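Side-chain contact in putative Zn-dependent exopeptidase (Bacteroides vulgatus ATCC 8482, PDB 3GUX), which is probably a zinc-dependent aminopeptidase of peptidase family M28, removing residues from the amino terminus of peptides: residues 37-42 / 49-54. Residues are numbered along the deposited sequence; the frame is centred on the assembly and turned at random.
Sequences ADFGPR and HKECGE. With ACT (acetate ion), chain C.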
loop_
_atom_site.group_PDB
_atom_site.type_symbol
_atom_site.label_atom_id
_atom_site.label_comp_id
_atom_site.label_asym_id
_atom_site.label_seq_id
_atom_site.Cartn_x
_atom_site.Cartn_y
_atom_site.Cartn_z
ATOM N N ALA A 37 -6.159 -14.017 5.019
ATOM C CA ALA A 37 -7.306 -14.715 4.496
ATOM C C ALA A 37 -7.852 -15.709 5.514
ATOM O O ALA A 37 -9.046 -15.891 5.572
ATOM C CB ALA A 37 -6.947 -15.417 3.203
ATOM N N ASP A 38 -6.997 -16.302 6.336
ATOM C CA ASP A 38 -7.444 -17.301 7.315
ATOM C C ASP A 38 -8.264 -16.726 8.442
ATOM O O ASP A 38 -8.950 -17.503 9.128
ATOM C CB ASP A 38 -6.258 -18.096 7.897
ATOM C CG ASP A 38 -5.695 -19.129 6.903
ATOM O OD1 ASP A 38 -6.342 -19.406 5.870
ATOM O OD2 ASP A 38 -4.615 -19.680 7.172
ATOM N N PHE A 39 -8.256 -15.401 8.631
ATOM C CA PHE A 39 -9.121 -14.814 9.654
ATOM C C PHE A 39 -10.551 -14.787 9.195
ATOM O O PHE A 39 -11.423 -14.531 10.008
ATOM C CB PHE A 39 -8.728 -13.388 10.008
ATOM C CG PHE A 39 -7.429 -13.287 10.697
ATOM C CD1 PHE A 39 -7.293 -13.720 11.994
ATOM C CD2 PHE A 39 -6.353 -12.734 10.070
ATOM C CE1 PHE A 39 -6.090 -13.625 12.628
ATOM C CE2 PHE A 39 -5.135 -12.643 10.714
ATOM C CZ PHE A 39 -5.018 -13.083 11.995
ATOM N N GLY A 40 -10.797 -15.045 7.910
ATOM C CA GLY A 40 -12.109 -14.871 7.324
ATOM C C GLY A 40 -12.118 -13.438 6.798
ATOM O O GLY A 40 -11.129 -12.729 6.946
ATOM N N PRO A 41 -13.227 -13.008 6.195
ATOM C CA PRO A 41 -13.348 -11.622 5.670
ATOM C C PRO A 41 -13.158 -10.566 6.762
ATOM O O PRO A 41 -13.765 -10.678 7.817
ATOM C CB PRO A 41 -14.766 -11.578 5.117
ATOM C CG PRO A 41 -15.192 -13.026 4.977
ATOM C CD PRO A 41 -14.483 -13.775 6.057
ATOM N N ARG A 42 -12.270 -9.600 6.548
ATOM C CA ARG A 42 -12.003 -8.564 7.539
ATOM C C ARG A 42 -13.016 -7.403 7.401
ATOM O O ARG A 42 -12.668 -6.279 7.059
ATOM C CB ARG A 42 -10.556 -8.097 7.450
ATOM C CG ARG A 42 -9.534 -8.974 8.159
ATOM C CD ARG A 42 -9.108 -10.212 7.425
ATOM N NE ARG A 42 -8.484 -9.889 6.161
ATOM C CZ ARG A 42 -8.833 -10.324 4.956
ATOM N NH1 ARG A 42 -9.750 -11.248 4.778
ATOM N NH2 ARG A 42 -8.163 -9.890 3.914
ATOM N N HIS A 49 -11.902 -8.931 11.685
ATOM C CA HIS A 49 -11.243 -7.640 11.454
ATOM C C HIS A 49 -10.366 -7.228 12.648
ATOM O O HIS A 49 -9.224 -6.784 12.488
ATOM C CB HIS A 49 -12.318 -6.587 11.118
ATOM C CG HIS A 49 -11.802 -5.198 10.855
ATOM N ND1 HIS A 49 -11.521 -4.312 11.864
ATOM C CD2 HIS A 49 -11.621 -4.510 9.701
ATOM C CE1 HIS A 49 -11.162 -3.154 11.354
ATOM N NE2 HIS A 49 -11.200 -3.249 10.040
ATOM N N LYS A 50 -10.851 -7.477 13.842
ATOM C CA LYS A 50 -10.111 -7.091 15.029
ATOM C C LYS A 50 -8.807 -7.854 15.157
ATOM O O LYS A 50 -7.752 -7.238 15.372
ATOM C CB LYS A 50 -10.959 -7.308 16.268
ATOM C CG LYS A 50 -10.343 -6.727 17.517
ATOM C CD LYS A 50 -11.267 -6.915 18.720
ATOM C CE LYS A 50 -10.583 -6.507 20.008
ATOM N NZ LYS A 50 -11.466 -6.665 21.190
ATOM N N GLU A 51 -8.928 -9.178 15.046
ATOM C CA GLU A 51 -7.814 -10.106 15.119
ATOM C C GLU A 51 -6.817 -9.805 14.001
ATOM O O GLU A 51 -5.630 -9.628 14.245
ATOM C CB GLU A 51 -8.319 -11.563 15.032
ATOM C CG GLU A 51 -9.062 -12.095 16.313
ATOM C CD GLU A 51 -9.871 -13.390 16.088
ATOM O OE1 GLU A 51 -9.817 -13.981 14.980
ATOM O OE2 GLU A 51 -10.602 -13.806 17.016
ATOM N N CYS A 52 -7.296 -9.689 12.773
ATOM C CA CYS A 52 -6.360 -9.390 11.696
ATOM C C CYS A 52 -5.607 -8.072 11.968
ATOM O O CYS A 52 -4.421 -8.018 11.779
ATOM C CB CYS A 52 -7.096 -9.352 10.382
ATOM S SG CYS A 52 -5.991 -9.199 8.946
ATOM N N GLY A 53 -6.284 -7.022 12.437
ATOM C CA GLY A 53 -5.598 -5.742 12.786
ATOM C C GLY A 53 -4.463 -5.916 13.792
ATOM O O GLY A 53 -3.364 -5.326 13.650
ATOM N N GLU A 54 -4.710 -6.753 14.792
ATOM C CA GLU A 54 -3.693 -7.061 15.789
ATOM C C GLU A 54 -2.513 -7.766 15.110
ATOM O O GLU A 54 -1.357 -7.429 15.376
ATOM C CB GLU A 54 -4.276 -7.916 16.920
ATOM C CG GLU A 54 -5.348 -7.202 17.742
ATOM C CD GLU A 54 -6.102 -8.128 18.689
ATOM O OE1 GLU A 54 -5.581 -9.227 18.982
ATOM O OE2 GLU A 54 -7.205 -7.750 19.168
HETATM C C ACT C . -12.796 -4.250 15.224
HETATM O O ACT C . -11.783 -4.659 14.642
HETATM O OXT ACT C . -12.628 -3.379 16.114
HETATM C CH3 ACT C . -14.131 -4.784 14.850
HETATM O O HOH W 1 -11.544 -15.508 12.479
#
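Phe39 lays one face of its ring against the backbone of helix 47-62, with Cys52 CA 3.6 Å above the ring plane and Glu51 C beside it, both displaced toward the rim. The contact belongs to a helix-loop-helix near the N-terminal end of the M28 peptidase chain: a type I turn, Ala37 to Gly40, ends helix 26-37, and the loop then folds back over the first turns of the next helix. With chi1 at -68°, Phe39 CG lies anti to its own carbonyl carbon and the ring is carried toward Cys52, whose CB sits 3.5 Å from Phe39 CD2. Cys52 SG also approaches this ring, as an oblique sulfur-aromatic contact 54° off the normal. Beyond the CD1-CE1 side, over the same face, Glu51 CB packs against both carbons, the carboxylate plane turned 55° from the ring. A water donates to Phe39 O and, weakly, to Glu51 OE1, linking loop and helix at the exposed side.

Deeper in, Arg42 passes alongside Cys52 with its aliphatic part: CG is 3.3 Å from Cys52 CB, and CD rests on SG. Bends at chi2 and chi3 turn the arginine back toward its own loop, where NH1 donates a nearly straight bond of 3.0 Å to Gly40 O, holding the guanidinium to the carbonyl of the last residue of the turn. Nearly one turn closer to the N-terminal end of the helix, His49 is held from three directions: its ring stacks on Trp105, NE2 is hydrogen-bonded to Asp159 OD1, and ND1 donates to O of an acetate ion, probably from the crystallisation liquor, over 2.8 Å. These partners would fix the rotation of the imidazole, whose CD2 lies 3.3 Å from Arg42 O, near the plane of the ring.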